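Putative hydrolase (Bacteroides ovatus, PDB 4HBS) is of unknown function but is probably a hydrolase, built as a five-bladed beta-propeller. Local coordinates at residues 225-230 and 237-242; 243-248 and 285-290. One frame throughout, in Å; residues are numbered along the deposited sequence.

Contact 1 of 2, residues 225-230 and 237-242; sequences GDTMWE and YLYTTS
The backbone N-H of Tyr-237 gives a nearly straight 2.7 Å hydrogen bond to the carbonyl O of Trp-229. Trp-229 N in turn bonds Tyr-237 O at 2.9 Å, completing an antiparallel hydrogen-bonded pair. The same Trp-229 O lies in the plane of the Tyr-237 ring, at its edge, 3.8 Å from CD1. The Tyr-237 hydroxyl belongs to other partners, Arg-250 and Asp-233, while Trp-229 NE1 bonds Asp-231. Further along, Tyr-239 N bonds Thr-227 O, and Gly-225 N bonds Tyr-239 O at 3.1 Å.

On the face carrying Thr-227, Trp-229 and Tyr-239, the Tyr-239 ring turns its edge to Trp-229 CB, which lies 4.0 Å from CE1. Thr-227 crosses Tyr-239 at about a right angle, OG1 resting 3.5 Å from CB of the tyrosine and bonding Pro-298 O. On the other face, selenomethionine Met-228 and Leu-238 lie side by side, CG of the former 3.7 Å from CD2 of the latter, as a non-hydrogen-bonded pair. Asp-226 forms a salt bridge with Arg-188. The arrangement is a beta hairpin, here the first two strands of one antiparallel blade of the propeller.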
loop_
_atom_site.group_PDB
_atom_site.type_symbol
_atom_site.label_atom_id
_atom_site.label_comp_id
_atom_site.label_asym_id
_atom_site.label_seq_id
_atom_site.Cartn_x
_atom_site.Cartn_y
_atom_site.Cartn_z
ATOM N N GLY A 225 -4.929 10.861 -3.302
ATOM C CA GLY A 225 -5.623 9.586 -3.424
ATOM C C GLY A 225 -4.748 8.351 -3.300
ATOM O O GLY A 225 -5.275 7.233 -3.383
ATOM N N ASP A 226 -3.405 8.517 -3.081
ATOM C CA ASP A 226 -2.502 7.366 -2.872
ATOM C C ASP A 226 -3.035 6.529 -1.692
ATOM O O ASP A 226 -2.921 5.301 -1.701
ATOM C CB ASP A 226 -1.063 7.822 -2.623
ATOM C CG ASP A 226 -0.318 8.329 -3.846
ATOM O OD1 ASP A 226 -0.671 7.918 -4.974
ATOM O OD2 ASP A 226 0.630 9.127 -3.674
ATOM N N THR A 227 -3.611 7.224 -0.682
ATOM C CA THR A 227 -4.368 6.662 0.429
ATOM C C THR A 227 -5.707 7.407 0.405
ATOM O O THR A 227 -5.802 8.499 -0.175
ATOM C CB THR A 227 -3.638 6.750 1.767
ATOM O OG1 THR A 227 -3.645 8.102 2.221
ATOM C CG2 THR A 227 -2.232 6.199 1.693
HETATM N N MSE A 228 -6.733 6.811 1.009
HETATM C CA MSE A 228 -8.078 7.364 1.027
HETATM C C MSE A 228 -8.793 7.121 2.326
HETATM O O MSE A 228 -8.373 6.288 3.129
HETATM C CB MSE A 228 -8.887 6.698 -0.073
HETATM C CG MSE A 228 -8.943 7.480 -1.328
HETATM SE SE MSE A 228 -9.549 6.456 -2.860
HETATM C CE MSE A 228 -10.554 5.257 -2.104
ATOM N N TRP A 229 -9.915 7.819 2.506
ATOM C CA TRP A 229 -10.807 7.612 3.637
ATOM C C TRP A 229 -12.245 7.955 3.221
ATOM O O TRP A 229 -12.549 9.124 2.997
ATOM C CB TRP A 229 -10.382 8.419 4.873
ATOM C CG TRP A 229 -11.430 8.380 5.937
ATOM C CD1 TRP A 229 -12.291 9.383 6.269
ATOM C CD2 TRP A 229 -11.929 7.201 6.581
ATOM N NE1 TRP A 229 -13.248 8.917 7.137
ATOM C CE2 TRP A 229 -13.027 7.589 7.374
ATOM C CE3 TRP A 229 -11.521 5.858 6.605
ATOM C CZ2 TRP A 229 -13.699 6.696 8.204
ATOM C CZ3 TRP A 229 -12.191 4.974 7.431
ATOM C CH2 TRP A 229 -13.291 5.386 8.187
ATOM N N GLU A 230 -13.121 6.944 3.111
ATOM C CA GLU A 230 -14.527 7.156 2.773
ATOM C C GLU A 230 -15.240 7.511 4.084
ATOM O O GLU A 230 -15.390 6.646 4.944
ATOM C CB GLU A 230 -15.109 5.903 2.084
ATOM C CG GLU A 230 -16.503 6.097 1.500
ATOM C CD GLU A 230 -16.831 5.232 0.295
ATOM O OE1 GLU A 230 -16.333 4.082 0.231
ATOM O OE2 GLU A 230 -17.575 5.707 -0.594
ATOM N N TYR A 237 -12.043 11.163 1.230
ATOM C CA TYR A 237 -10.874 12.002 1.473
ATOM C C TYR A 237 -9.688 11.358 0.787
ATOM O O TYR A 237 -9.559 10.141 0.819
ATOM C CB TYR A 237 -10.658 12.230 2.970
ATOM C CG TYR A 237 -11.692 13.198 3.498
ATOM C CD1 TYR A 237 -12.973 12.765 3.823
ATOM C CD2 TYR A 237 -11.459 14.570 3.485
ATOM C CE1 TYR A 237 -13.976 13.664 4.181
ATOM C CE2 TYR A 237 -12.450 15.477 3.850
ATOM C CZ TYR A 237 -13.713 15.020 4.183
ATOM O OH TYR A 237 -14.676 15.913 4.585
ATOM N N LEU A 238 -8.901 12.175 0.064
ATOM C CA LEU A 238 -7.752 11.772 -0.750
ATOM C C LEU A 238 -6.506 12.456 -0.199
ATOM O O LEU A 238 -6.479 13.684 -0.165
ATOM C CB LEU A 238 -8.000 12.207 -2.208
ATOM C CG LEU A 238 -9.401 11.987 -2.761
ATOM C CD1 LEU A 238 -9.691 12.977 -3.848
ATOM C CD2 LEU A 238 -9.564 10.585 -3.243
ATOM N N TYR A 239 -5.507 11.696 0.270
ATOM C CA TYR A 239 -4.302 12.281 0.864
ATOM C C TYR A 239 -3.087 12.123 -0.022
ATOM O O TYR A 239 -3.057 11.278 -0.920
ATOM C CB TYR A 239 -3.977 11.628 2.227
ATOM C CG TYR A 239 -5.129 11.646 3.184
ATOM C CD1 TYR A 239 -6.131 10.683 3.114
ATOM C CD2 TYR A 239 -5.275 12.672 4.106
ATOM C CE1 TYR A 239 -7.250 10.744 3.940
ATOM C CE2 TYR A 239 -6.385 12.738 4.944
ATOM C CZ TYR A 239 -7.374 11.767 4.860
ATOM O OH TYR A 239 -8.492 11.811 5.657
ATOM N N THR A 240 -2.053 12.908 0.288
ATOM C CA THR A 240 -0.757 12.847 -0.382
ATOM C C THR A 240 0.267 13.522 0.482
ATOM O O THR A 240 -0.099 14.209 1.441
ATOM C CB THR A 240 -0.797 13.489 -1.796
ATOM O OG1 THR A 240 0.335 13.019 -2.560
ATOM C CG2 THR A 240 -0.856 15.036 -1.763
ATOM N N THR A 241 1.546 13.322 0.150
ATOM C CA THR A 241 2.649 13.998 0.799
ATOM C C THR A 241 3.549 14.581 -0.253
ATOM O O THR A 241 3.582 14.105 -1.388
ATOM C CB THR A 241 3.444 13.092 1.756
ATOM O OG1 THR A 241 3.800 11.872 1.108
ATOM C CG2 THR A 241 2.700 12.817 3.046
ATOM N N SER A 242 4.234 15.655 0.123
ATOM C CA SER A 242 5.230 16.354 -0.684
ATOM C C SER A 242 6.284 16.855 0.301
ATOM O O SER A 242 5.943 17.669 1.153
ATOM C CB SER A 242 4.584 17.494 -1.471
ATOM O OG SER A 242 5.470 18.020 -2.448
#

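Contact 2 of 2, residues 243-248 and 285-290; sequences NYKVAV and NSTIIP
Val-246 offers its carbonyl O to the N-H of Ile-288, a 2.7 Å hydrogen bond lying nearly along the C=O axis, and so fastens a connecting loop to the third strand of a propeller blade. The loop, which follows helix 280-285 and leads on to strand 298-303 in the next blade, has no regular structure here. Thr-287 adds a weak bond: with OG1 anti to the backbone N (chi1 -173°), its hydroxyl faces Val-246 N at 3.3 Å, while its CB rests against CB and CG of Lys-245.

Both isoleucines pack on Val-246, and Ile-288 reaches Val-248 as well. Ile-288 holds CG1 between its backbone N and carbonyl carbon (chi1 67°), where CG1 lies 3.9 Å from CG1 of Val-246. The other branch, CG2, sits 3.8 Å from CG1 of Val-248, whose side chain it crosses at about a right angle, and CD1 also meets that valine. An alanine in place of Ile-288 would probably open a gap beside Val-246 and Val-248, leaving both less firmly packed. Ile-289 also crosses Val-246 at about a right angle: CG1, CG2 and CD1 all reach CG2 of the valine, CD1 coming to 3.7 Å. Met-309 of strand 306-312 packs on both Val-246 and Ile-289. Lys-245 turns the end of its chain away from the loop, and NZ gives a hydrogen bond to Asn-243 O, 2.8 Å away and in the carbonyl plane.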
loop_
_atom_site.group_PDB
_atom_site.type_symbol
_atom_site.label_atom_id
_atom_site.label_comp_id
_atom_site.label_asym_id
_atom_site.label_seq_id
_atom_site.Cartn_x
_atom_site.Cartn_y
_atom_site.Cartn_z
ATOM N N ASN A 243 7.515 16.302 0.268
ATOM C CA ASN A 243 8.581 16.647 1.234
ATOM C C ASN A 243 8.092 16.421 2.679
ATOM O O ASN A 243 8.234 17.287 3.550
ATOM C CB ASN A 243 9.108 18.073 1.035
ATOM C CG ASN A 243 10.054 18.169 -0.111
ATOM O OD1 ASN A 243 11.276 18.212 0.080
ATOM N ND2 ASN A 243 9.520 18.176 -1.328
ATOM N N TYR A 244 7.475 15.241 2.895
ATOM C CA TYR A 244 6.950 14.760 4.170
ATOM C C TYR A 244 5.882 15.688 4.819
ATOM O O TYR A 244 5.662 15.607 6.027
ATOM C CB TYR A 244 8.099 14.485 5.138
ATOM C CG TYR A 244 9.121 13.529 4.571
ATOM C CD1 TYR A 244 8.888 12.159 4.555
ATOM C CD2 TYR A 244 10.297 13.997 3.993
ATOM C CE1 TYR A 244 9.813 11.271 4.002
ATOM C CE2 TYR A 244 11.234 13.121 3.445
ATOM C CZ TYR A 244 10.971 11.759 3.414
ATOM O OH TYR A 244 11.903 10.872 2.904
ATOM N N LYS A 245 5.172 16.502 4.004
ATOM C CA LYS A 245 4.074 17.366 4.460
ATOM C C LYS A 245 2.825 16.737 3.925
ATOM O O LYS A 245 2.801 16.427 2.741
ATOM C CB LYS A 245 4.253 18.804 3.968
ATOM C CG LYS A 245 5.253 19.568 4.820
ATOM C CD LYS A 245 6.044 20.612 4.053
ATOM C CE LYS A 245 7.361 20.922 4.722
ATOM N NZ LYS A 245 8.430 19.949 4.340
ATOM N N VAL A 246 1.811 16.480 4.787
ATOM C CA VAL A 246 0.578 15.777 4.395
ATOM C C VAL A 246 -0.497 16.754 3.978
ATOM O O VAL A 246 -0.957 17.522 4.814
ATOM C CB VAL A 246 0.047 14.877 5.536
ATOM C CG1 VAL A 246 -1.188 14.101 5.092
ATOM C CG2 VAL A 246 1.124 13.932 6.047
ATOM N N ALA A 247 -0.928 16.704 2.704
ATOM C CA ALA A 247 -2.010 17.546 2.172
ATOM C C ALA A 247 -3.231 16.664 1.896
ATOM O O ALA A 247 -3.081 15.462 1.710
ATOM C CB ALA A 247 -1.549 18.243 0.905
ATOM N N VAL A 248 -4.421 17.251 1.866
ATOM C CA VAL A 248 -5.662 16.496 1.650
ATOM C C VAL A 248 -6.591 17.176 0.606
ATOM O O VAL A 248 -6.640 18.408 0.490
ATOM C CB VAL A 248 -6.406 16.283 3.001
ATOM C CG1 VAL A 248 -6.851 17.610 3.615
ATOM C CG2 VAL A 248 -7.595 15.332 2.853
ATOM N N ASN A 285 2.481 24.241 2.151
ATOM C CA ASN A 285 2.094 25.240 3.173
ATOM C C ASN A 285 0.796 24.816 3.893
ATOM O O ASN A 285 0.526 25.294 4.993
ATOM C CB ASN A 285 1.884 26.643 2.551
ATOM C CG ASN A 285 3.113 27.237 1.907
ATOM O OD1 ASN A 285 4.244 27.038 2.369
ATOM N ND2 ASN A 285 2.921 28.006 0.835
ATOM N N SER A 286 -0.007 23.930 3.245
ATOM C CA SER A 286 -1.287 23.400 3.727
ATOM C C SER A 286 -1.148 22.015 4.398
ATOM O O SER A 286 -2.059 21.188 4.281
ATOM C CB SER A 286 -2.247 23.283 2.545
ATOM O OG SER A 286 -2.124 24.409 1.698
ATOM N N THR A 287 -0.007 21.741 5.067
ATOM C CA THR A 287 0.203 20.460 5.756
ATOM C C THR A 287 -0.891 20.259 6.834
ATOM O O THR A 287 -1.204 21.214 7.552
ATOM C CB THR A 287 1.625 20.373 6.355
ATOM O OG1 THR A 287 1.820 19.052 6.851
ATOM C CG2 THR A 287 1.879 21.376 7.483
ATOM N N ILE A 288 -1.498 19.048 6.919
ATOM C CA ILE A 288 -2.545 18.781 7.911
ATOM C C ILE A 288 -1.981 18.053 9.156
ATOM O O ILE A 288 -2.752 17.749 10.051
ATOM C CB ILE A 288 -3.796 18.064 7.312
ATOM C CG1 ILE A 288 -3.520 16.621 6.843
ATOM C CG2 ILE A 288 -4.384 18.911 6.178
ATOM C CD1 ILE A 288 -4.738 15.812 6.692
ATOM N N ILE A 289 -0.652 17.850 9.244
ATOM C CA ILE A 289 0.038 17.273 10.420
ATOM C C ILE A 289 0.829 18.436 11.046
ATOM O O ILE A 289 0.877 19.504 10.425
ATOM C CB ILE A 289 0.940 16.060 10.028
ATOM C CG1 ILE A 289 1.937 16.405 8.891
ATOM C CG2 ILE A 289 0.077 14.903 9.631
ATOM C CD1 ILE A 289 3.065 15.464 8.749
ATOM N N PRO A 290 1.474 18.313 12.228
ATOM C CA PRO A 290 2.229 19.470 12.761
ATOM C C PRO A 290 3.407 19.866 11.859
ATOM O O PRO A 290 3.886 19.054 11.054
ATOM C CB PRO A 290 2.695 18.994 14.136
ATOM C CG PRO A 290 1.824 17.825 14.461
ATOM C CD PRO A 290 1.535 17.169 13.154
#

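From the N terminus, the chain first enters the blade along strand 227-230 and turns back after five residues into strand 236-242; contact 1 closes this hairpin. Contact 2 opens at the very next residue, so the two follow in series, neither nested nor crossed. Its wider loop of 36 residues takes in the last two strands of the blade and helix 280-285 before the chain returns to strand 245-251. The contacts meet where strands 236-242 and 245-251 pair: Thr-240 O is probably hydrogen-bonded to Ala-247 N, and Tyr-239 packs against Val-248. Together they tie the blade's edge strand, through its middle, to the passage into the next blade.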